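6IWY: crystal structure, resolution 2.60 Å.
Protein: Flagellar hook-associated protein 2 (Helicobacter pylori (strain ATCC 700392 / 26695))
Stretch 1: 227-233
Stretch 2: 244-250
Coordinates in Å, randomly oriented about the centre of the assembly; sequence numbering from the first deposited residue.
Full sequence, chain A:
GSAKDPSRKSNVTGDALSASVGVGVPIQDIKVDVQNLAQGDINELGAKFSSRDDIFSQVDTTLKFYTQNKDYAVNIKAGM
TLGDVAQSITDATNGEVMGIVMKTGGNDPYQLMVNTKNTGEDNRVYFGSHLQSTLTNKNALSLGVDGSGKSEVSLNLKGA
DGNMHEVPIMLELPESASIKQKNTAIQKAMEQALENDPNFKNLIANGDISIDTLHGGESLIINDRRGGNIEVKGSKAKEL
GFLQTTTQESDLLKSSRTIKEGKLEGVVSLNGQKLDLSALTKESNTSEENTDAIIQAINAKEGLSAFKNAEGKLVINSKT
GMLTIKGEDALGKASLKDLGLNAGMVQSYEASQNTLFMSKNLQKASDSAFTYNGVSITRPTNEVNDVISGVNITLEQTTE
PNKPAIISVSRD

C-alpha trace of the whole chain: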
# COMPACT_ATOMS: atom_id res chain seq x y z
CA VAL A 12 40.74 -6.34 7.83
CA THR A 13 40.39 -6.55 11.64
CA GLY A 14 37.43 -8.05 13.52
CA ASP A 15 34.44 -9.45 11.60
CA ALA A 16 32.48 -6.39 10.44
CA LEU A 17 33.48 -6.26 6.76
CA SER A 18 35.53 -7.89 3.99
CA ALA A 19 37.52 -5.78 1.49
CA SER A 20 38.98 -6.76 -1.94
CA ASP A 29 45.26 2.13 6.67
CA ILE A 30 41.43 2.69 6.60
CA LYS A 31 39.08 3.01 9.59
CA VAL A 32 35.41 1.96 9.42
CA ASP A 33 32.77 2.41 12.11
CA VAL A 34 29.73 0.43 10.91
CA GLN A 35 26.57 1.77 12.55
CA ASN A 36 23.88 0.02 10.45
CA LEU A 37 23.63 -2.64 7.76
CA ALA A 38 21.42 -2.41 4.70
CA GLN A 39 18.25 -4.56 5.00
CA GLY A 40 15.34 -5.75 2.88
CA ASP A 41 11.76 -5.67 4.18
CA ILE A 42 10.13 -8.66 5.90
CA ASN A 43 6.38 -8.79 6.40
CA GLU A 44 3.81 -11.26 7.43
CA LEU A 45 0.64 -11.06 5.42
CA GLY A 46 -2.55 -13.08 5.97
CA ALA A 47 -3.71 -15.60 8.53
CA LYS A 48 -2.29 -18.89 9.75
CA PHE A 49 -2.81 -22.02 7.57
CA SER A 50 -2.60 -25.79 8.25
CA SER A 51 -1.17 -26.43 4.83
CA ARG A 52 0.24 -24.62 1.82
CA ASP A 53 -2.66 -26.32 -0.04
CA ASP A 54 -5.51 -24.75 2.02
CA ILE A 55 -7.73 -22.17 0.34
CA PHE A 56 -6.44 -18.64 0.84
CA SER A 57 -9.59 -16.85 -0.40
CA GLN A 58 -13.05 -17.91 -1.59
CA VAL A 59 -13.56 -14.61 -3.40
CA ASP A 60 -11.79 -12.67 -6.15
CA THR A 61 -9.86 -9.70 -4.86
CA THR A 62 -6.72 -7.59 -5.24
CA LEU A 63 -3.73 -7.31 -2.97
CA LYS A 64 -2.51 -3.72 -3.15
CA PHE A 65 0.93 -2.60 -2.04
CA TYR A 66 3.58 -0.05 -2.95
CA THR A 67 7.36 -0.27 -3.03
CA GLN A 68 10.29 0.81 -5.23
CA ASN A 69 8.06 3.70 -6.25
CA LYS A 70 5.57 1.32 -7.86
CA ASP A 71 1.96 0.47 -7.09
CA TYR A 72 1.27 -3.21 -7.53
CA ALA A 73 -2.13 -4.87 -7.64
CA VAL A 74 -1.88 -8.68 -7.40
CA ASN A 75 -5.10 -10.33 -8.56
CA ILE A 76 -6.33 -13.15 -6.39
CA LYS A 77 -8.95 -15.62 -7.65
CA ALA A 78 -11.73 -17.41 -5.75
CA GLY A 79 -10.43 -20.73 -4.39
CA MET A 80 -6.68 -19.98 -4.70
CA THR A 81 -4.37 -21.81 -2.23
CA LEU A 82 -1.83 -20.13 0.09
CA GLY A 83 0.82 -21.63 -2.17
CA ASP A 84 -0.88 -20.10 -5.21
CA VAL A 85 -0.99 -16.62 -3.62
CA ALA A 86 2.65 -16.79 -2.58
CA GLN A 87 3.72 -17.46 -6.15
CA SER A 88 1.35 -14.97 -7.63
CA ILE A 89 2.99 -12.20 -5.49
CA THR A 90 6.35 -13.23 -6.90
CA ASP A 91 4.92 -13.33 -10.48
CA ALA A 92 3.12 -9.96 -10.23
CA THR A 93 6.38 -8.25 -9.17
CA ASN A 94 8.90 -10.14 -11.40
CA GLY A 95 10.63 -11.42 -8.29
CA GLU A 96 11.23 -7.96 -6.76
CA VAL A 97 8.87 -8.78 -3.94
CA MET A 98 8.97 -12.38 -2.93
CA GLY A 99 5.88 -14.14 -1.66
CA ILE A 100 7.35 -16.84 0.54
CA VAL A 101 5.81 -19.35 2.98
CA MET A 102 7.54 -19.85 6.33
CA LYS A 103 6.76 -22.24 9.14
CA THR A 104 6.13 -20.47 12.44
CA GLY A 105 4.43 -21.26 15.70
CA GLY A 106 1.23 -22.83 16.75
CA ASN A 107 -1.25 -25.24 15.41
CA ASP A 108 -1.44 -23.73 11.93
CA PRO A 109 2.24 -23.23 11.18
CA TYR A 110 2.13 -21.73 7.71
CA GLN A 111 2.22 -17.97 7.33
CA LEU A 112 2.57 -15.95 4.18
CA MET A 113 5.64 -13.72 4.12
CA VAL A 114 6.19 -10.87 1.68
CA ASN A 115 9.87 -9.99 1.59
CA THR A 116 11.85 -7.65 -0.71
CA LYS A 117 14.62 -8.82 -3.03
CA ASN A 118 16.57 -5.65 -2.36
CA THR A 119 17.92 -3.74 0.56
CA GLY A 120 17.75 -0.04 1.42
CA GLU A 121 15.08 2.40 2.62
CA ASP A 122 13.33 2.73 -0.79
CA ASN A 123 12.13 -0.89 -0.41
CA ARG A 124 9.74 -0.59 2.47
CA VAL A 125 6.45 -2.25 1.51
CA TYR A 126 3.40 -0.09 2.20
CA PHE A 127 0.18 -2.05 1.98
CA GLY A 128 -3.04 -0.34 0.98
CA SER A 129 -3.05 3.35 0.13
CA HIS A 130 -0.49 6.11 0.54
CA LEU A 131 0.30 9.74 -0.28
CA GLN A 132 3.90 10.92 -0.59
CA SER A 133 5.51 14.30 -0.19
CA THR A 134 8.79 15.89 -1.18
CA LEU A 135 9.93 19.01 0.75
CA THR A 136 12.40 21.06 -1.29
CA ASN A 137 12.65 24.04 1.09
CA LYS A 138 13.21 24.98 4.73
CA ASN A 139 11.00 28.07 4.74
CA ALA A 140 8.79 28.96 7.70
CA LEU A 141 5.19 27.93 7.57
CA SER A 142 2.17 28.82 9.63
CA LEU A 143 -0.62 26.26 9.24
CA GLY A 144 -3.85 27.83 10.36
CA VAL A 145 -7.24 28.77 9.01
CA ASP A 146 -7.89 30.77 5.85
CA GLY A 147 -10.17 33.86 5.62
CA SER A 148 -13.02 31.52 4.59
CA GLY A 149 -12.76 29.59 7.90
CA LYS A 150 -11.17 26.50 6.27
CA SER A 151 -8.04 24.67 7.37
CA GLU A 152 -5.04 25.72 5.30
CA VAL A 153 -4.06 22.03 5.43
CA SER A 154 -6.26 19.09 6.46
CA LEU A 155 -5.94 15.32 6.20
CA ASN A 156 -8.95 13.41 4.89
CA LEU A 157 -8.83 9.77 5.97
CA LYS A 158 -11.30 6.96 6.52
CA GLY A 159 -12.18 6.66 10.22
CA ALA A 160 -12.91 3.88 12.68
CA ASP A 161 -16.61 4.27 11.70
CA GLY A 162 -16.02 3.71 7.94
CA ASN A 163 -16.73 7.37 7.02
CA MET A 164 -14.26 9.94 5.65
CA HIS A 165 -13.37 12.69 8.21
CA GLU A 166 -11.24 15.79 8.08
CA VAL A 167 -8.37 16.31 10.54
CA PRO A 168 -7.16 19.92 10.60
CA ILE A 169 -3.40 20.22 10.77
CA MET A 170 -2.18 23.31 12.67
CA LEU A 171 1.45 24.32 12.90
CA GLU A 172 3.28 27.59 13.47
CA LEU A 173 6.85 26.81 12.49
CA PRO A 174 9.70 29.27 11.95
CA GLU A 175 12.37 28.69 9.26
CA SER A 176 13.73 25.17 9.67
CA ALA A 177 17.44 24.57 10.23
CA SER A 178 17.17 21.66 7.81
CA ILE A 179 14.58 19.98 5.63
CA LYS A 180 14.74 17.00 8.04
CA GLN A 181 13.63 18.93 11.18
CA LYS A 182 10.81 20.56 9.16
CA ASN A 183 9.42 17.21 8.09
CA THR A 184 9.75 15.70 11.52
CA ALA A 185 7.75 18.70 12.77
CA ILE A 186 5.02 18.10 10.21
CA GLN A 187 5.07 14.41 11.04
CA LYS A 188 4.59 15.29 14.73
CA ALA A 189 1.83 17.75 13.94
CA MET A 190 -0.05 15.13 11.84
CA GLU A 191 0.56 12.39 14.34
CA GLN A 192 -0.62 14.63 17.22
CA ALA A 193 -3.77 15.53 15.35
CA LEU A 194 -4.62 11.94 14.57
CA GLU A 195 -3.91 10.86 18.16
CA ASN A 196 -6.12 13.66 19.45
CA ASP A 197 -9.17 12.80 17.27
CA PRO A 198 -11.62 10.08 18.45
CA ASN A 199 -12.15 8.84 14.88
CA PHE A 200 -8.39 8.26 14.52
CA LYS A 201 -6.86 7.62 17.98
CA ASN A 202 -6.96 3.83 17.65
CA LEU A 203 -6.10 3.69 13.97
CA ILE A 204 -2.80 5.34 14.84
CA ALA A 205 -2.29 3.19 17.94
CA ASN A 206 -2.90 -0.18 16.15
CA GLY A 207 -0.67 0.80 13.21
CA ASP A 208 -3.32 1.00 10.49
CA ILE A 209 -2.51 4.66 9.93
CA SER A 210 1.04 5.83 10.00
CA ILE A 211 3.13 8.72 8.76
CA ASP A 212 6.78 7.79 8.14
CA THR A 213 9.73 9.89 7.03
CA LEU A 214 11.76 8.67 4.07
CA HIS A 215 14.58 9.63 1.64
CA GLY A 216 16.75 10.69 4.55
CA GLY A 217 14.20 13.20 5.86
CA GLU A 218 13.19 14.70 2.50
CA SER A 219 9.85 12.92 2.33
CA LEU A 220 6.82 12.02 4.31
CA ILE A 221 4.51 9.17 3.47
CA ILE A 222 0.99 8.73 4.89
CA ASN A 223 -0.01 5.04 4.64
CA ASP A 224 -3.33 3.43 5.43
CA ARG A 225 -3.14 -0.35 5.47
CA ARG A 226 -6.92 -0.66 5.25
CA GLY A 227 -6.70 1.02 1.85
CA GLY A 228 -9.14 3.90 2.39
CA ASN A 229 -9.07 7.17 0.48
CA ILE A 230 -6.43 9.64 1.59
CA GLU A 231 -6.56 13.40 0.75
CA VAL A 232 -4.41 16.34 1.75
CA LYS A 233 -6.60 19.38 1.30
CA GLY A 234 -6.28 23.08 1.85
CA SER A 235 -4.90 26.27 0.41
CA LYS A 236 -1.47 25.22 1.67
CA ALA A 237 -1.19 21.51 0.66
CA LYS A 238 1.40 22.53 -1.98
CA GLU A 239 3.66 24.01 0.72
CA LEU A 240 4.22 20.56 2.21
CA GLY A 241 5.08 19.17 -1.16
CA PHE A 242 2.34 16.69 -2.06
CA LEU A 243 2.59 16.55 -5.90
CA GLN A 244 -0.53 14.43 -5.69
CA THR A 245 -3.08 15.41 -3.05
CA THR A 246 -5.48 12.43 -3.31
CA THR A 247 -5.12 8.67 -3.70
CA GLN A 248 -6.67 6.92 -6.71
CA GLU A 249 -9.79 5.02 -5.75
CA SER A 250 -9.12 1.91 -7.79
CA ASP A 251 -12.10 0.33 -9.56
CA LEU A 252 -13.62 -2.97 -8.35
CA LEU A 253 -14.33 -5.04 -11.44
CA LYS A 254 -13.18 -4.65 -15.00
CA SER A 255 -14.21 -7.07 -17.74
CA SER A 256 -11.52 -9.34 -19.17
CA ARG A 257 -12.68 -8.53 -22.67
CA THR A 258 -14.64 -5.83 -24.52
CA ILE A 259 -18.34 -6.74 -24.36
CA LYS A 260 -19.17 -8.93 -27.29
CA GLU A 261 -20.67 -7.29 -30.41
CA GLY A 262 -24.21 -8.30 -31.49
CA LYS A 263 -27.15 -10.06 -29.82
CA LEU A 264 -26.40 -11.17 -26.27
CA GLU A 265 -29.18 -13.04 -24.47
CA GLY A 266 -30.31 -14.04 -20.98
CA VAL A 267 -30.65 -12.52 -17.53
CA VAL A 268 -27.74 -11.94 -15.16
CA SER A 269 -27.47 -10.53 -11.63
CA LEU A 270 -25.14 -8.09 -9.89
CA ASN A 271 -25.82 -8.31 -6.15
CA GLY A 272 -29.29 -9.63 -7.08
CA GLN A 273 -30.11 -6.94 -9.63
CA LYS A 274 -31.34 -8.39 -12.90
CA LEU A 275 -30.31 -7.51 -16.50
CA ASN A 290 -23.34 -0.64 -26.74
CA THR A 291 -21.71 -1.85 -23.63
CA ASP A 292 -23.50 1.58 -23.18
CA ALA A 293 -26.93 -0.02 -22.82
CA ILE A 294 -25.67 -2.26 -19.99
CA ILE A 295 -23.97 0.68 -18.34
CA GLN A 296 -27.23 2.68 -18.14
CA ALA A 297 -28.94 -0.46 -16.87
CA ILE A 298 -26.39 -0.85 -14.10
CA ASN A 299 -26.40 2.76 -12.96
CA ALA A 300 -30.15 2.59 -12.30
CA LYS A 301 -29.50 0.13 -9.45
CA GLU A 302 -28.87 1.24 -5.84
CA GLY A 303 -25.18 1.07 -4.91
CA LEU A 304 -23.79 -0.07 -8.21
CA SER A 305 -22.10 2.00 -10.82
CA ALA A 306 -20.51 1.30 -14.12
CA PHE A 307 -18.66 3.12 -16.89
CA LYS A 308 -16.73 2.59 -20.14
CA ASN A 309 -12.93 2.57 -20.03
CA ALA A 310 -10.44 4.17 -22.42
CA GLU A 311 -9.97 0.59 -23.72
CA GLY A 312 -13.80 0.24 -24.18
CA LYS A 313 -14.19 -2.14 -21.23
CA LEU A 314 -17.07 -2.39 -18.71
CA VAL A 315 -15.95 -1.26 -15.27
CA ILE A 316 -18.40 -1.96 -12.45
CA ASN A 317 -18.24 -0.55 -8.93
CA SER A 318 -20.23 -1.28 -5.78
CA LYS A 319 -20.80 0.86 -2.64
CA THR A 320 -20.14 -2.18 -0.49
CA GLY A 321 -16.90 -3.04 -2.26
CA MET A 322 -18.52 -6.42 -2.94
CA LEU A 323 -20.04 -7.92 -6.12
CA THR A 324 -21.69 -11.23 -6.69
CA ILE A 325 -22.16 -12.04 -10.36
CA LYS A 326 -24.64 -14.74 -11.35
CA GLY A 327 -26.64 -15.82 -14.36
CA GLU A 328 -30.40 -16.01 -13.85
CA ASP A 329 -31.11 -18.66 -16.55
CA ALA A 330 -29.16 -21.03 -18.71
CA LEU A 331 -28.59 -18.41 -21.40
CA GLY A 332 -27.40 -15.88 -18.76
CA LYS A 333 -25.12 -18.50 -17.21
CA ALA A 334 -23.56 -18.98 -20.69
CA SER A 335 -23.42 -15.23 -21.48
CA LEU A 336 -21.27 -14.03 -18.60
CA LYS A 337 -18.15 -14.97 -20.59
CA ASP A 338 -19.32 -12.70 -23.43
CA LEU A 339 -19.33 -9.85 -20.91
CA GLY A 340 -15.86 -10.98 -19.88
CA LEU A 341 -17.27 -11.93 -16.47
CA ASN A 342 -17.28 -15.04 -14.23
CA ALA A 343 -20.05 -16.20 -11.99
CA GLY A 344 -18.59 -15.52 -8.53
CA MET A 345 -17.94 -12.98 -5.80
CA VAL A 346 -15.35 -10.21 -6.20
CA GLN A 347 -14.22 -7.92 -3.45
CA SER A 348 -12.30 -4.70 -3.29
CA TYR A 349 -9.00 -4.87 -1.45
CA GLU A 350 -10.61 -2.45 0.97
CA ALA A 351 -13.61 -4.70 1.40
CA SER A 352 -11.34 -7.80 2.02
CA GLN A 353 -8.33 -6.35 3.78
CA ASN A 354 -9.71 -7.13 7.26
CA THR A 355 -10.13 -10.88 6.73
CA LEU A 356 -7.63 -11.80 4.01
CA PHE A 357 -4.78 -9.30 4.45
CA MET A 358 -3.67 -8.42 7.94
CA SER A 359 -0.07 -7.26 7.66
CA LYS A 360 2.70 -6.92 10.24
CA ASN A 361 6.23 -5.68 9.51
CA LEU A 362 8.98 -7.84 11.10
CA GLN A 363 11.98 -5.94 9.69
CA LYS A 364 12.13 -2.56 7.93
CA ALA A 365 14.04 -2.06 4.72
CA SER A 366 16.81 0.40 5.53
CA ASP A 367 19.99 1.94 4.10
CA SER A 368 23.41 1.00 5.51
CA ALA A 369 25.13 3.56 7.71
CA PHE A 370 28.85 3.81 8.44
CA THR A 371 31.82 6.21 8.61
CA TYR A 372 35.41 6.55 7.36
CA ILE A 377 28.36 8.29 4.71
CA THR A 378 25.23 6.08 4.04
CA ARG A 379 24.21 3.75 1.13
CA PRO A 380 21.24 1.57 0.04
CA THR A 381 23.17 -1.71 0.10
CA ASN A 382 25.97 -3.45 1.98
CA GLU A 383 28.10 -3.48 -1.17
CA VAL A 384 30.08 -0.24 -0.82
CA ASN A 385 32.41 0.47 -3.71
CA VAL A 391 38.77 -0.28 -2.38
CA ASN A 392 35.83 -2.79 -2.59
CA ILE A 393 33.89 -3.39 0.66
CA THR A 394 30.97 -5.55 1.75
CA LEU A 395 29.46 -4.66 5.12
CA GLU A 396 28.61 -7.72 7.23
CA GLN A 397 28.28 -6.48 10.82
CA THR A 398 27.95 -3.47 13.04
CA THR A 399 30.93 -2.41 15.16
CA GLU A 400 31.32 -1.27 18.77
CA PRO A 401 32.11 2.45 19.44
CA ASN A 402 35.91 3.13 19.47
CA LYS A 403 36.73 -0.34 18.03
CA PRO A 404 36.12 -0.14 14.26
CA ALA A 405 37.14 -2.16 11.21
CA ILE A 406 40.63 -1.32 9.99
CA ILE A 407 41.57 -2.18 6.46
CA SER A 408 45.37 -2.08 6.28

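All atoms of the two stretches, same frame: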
# COMPACT_ATOMS: atom_id res chain seq x y z
N GLY A 227 -6.50 0.64 3.23
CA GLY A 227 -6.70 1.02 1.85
C GLY A 227 -7.65 2.17 1.59
O GLY A 227 -7.90 2.48 0.46
N GLY A 228 -8.17 2.83 2.62
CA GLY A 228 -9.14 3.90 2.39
C GLY A 228 -8.55 5.11 1.67
O GLY A 228 -7.36 5.34 1.69
N ASN A 229 -9.42 5.89 1.04
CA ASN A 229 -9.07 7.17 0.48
C ASN A 229 -8.24 7.99 1.43
O ASN A 229 -8.50 7.99 2.63
CB ASN A 229 -10.33 7.93 0.13
CG ASN A 229 -11.08 7.31 -1.03
OD1 ASN A 229 -10.65 6.32 -1.61
ND2 ASN A 229 -12.21 7.90 -1.37
N ILE A 230 -7.20 8.62 0.90
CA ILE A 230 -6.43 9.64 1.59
C ILE A 230 -6.40 10.93 0.73
O ILE A 230 -6.18 10.86 -0.49
CB ILE A 230 -4.97 9.22 1.80
CG1 ILE A 230 -4.86 7.90 2.57
CG2 ILE A 230 -4.18 10.32 2.58
CD1 ILE A 230 -3.41 7.37 2.55
N GLU A 231 -6.64 12.08 1.38
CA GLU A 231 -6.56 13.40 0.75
C GLU A 231 -5.86 14.39 1.66
O GLU A 231 -6.08 14.41 2.86
CB GLU A 231 -7.94 13.97 0.45
CG GLU A 231 -8.85 13.02 -0.31
CD GLU A 231 -10.23 13.64 -0.68
OE1 GLU A 231 -10.98 12.98 -1.47
OE2 GLU A 231 -10.58 14.74 -0.16
N VAL A 232 -5.01 15.22 1.06
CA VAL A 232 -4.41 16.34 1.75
C VAL A 232 -5.00 17.57 1.09
O VAL A 232 -4.73 17.85 -0.06
CB VAL A 232 -2.90 16.34 1.57
CG1 VAL A 232 -2.24 17.54 2.30
CG2 VAL A 232 -2.34 15.00 2.04
N LYS A 233 -5.84 18.27 1.83
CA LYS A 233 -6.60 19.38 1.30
C LYS A 233 -6.21 20.68 1.97
O LYS A 233 -5.64 20.70 3.04
CB LYS A 233 -8.09 19.13 1.55
CG LYS A 233 -8.71 18.19 0.55
CD LYS A 233 -9.82 17.32 1.17
CE LYS A 233 -10.89 18.11 1.97
NZ LYS A 233 -11.70 19.05 1.12
N GLN A 244 0.79 15.01 -5.62
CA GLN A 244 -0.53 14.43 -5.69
C GLN A 244 -1.17 14.65 -4.35
O GLN A 244 -0.54 14.35 -3.33
CB GLN A 244 -0.37 12.94 -5.95
CG GLN A 244 -1.65 12.23 -6.24
CD GLN A 244 -1.43 10.77 -6.63
OE1 GLN A 244 -0.62 10.47 -7.52
NE2 GLN A 244 -2.14 9.84 -5.95
N THR A 245 -2.39 15.16 -4.32
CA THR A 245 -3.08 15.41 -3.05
C THR A 245 -4.19 14.42 -2.70
O THR A 245 -4.78 14.54 -1.63
CB THR A 245 -3.72 16.79 -3.01
OG1 THR A 245 -4.39 17.02 -4.24
CG2 THR A 245 -2.66 17.86 -2.77
N THR A 246 -4.49 13.47 -3.58
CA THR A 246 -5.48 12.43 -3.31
C THR A 246 -5.05 11.09 -3.90
O THR A 246 -4.40 11.05 -4.94
CB THR A 246 -6.87 12.76 -3.88
OG1 THR A 246 -6.83 12.74 -5.30
CG2 THR A 246 -7.34 14.12 -3.43
N THR A 247 -5.42 10.01 -3.23
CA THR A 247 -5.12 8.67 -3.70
C THR A 247 -6.20 8.25 -4.66
O THR A 247 -7.37 8.62 -4.49
CB THR A 247 -5.08 7.65 -2.57
OG1 THR A 247 -6.34 7.66 -1.87
CG2 THR A 247 -3.95 7.98 -1.59
N GLN A 248 -5.79 7.44 -5.65
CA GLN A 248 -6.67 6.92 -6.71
C GLN A 248 -7.53 5.77 -6.20
O GLN A 248 -7.03 4.66 -5.98
CB GLN A 248 -5.86 6.44 -7.93
N GLU A 249 -8.82 6.06 -6.01
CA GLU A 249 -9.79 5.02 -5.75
C GLU A 249 -9.72 4.09 -6.94
O GLU A 249 -10.05 4.47 -8.06
CB GLU A 249 -11.19 5.62 -5.71
CG GLU A 249 -11.72 5.95 -4.33
CD GLU A 249 -13.22 5.67 -4.25
OE1 GLU A 249 -13.99 6.42 -4.90
OE2 GLU A 249 -13.61 4.68 -3.58
N SER A 250 -9.25 2.87 -6.70
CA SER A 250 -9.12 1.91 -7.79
C SER A 250 -10.42 1.12 -7.96
O SER A 250 -11.05 0.71 -6.99
CB SER A 250 -7.95 0.96 -7.55
OG SER A 250 -7.87 0.01 -8.61

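Stretches 227-233 and 244-250 run roughly antiparallel, their directions 161° apart, and meet in a short backbone pairing, a single beta bridge between E231 and T246, extended at one end by a threonine hydroxyl and a few side-chain contacts. The CA atoms of E231 and T246 lie 4.3 Å apart, and two backbone hydrogen bonds flank them: V232 N donates to T245 O (2.8 Å), and T247 N donates to I230 O (3.0 Å). The same two carbonyls receive CA-H...O contacts, from E231 CA to T245 O (3.2 Å) and from T246 CA to I230 O (3.3 Å), so the central pair packs closely through its backbone. Beyond the bridge, the side chain of T247 continues the pairing. Its CA-to-CB bond points toward stretch 1, and with chi1 in p its OG1 accepts a nearly linear hydrogen bond from I230 N (3.1 Å, 174°). Threonine suits this place because it combines that polar acceptor with a methyl: T247 CG2 packs 3.8 Å from I230 CB, beside the buried isoleucine. E231 and T246 also touch through their aliphatic parts, E231 CG lying 3.6 Å from T246 CG2, while the E231 carboxylate extends beyond this contact. V232, a buried beta-branched residue, fits the extended backbone and has its CB sideways to the other stretch. Further along on the T247 side, the side chain of N229 reaches nearer than its sideways CB suggests, bringing OD1 within 2.9 Å of E249 CG, a tight polar-to-aliphatic approach. Within stretch 2, Q244 NE2 donates to T246 O (2.8 Å), tying the side chain of Q244 to the T246 carbonyl, within the same stretch. Altogether 375 Å² is buried, both sides summed, with T247 contributing most, 64 Å².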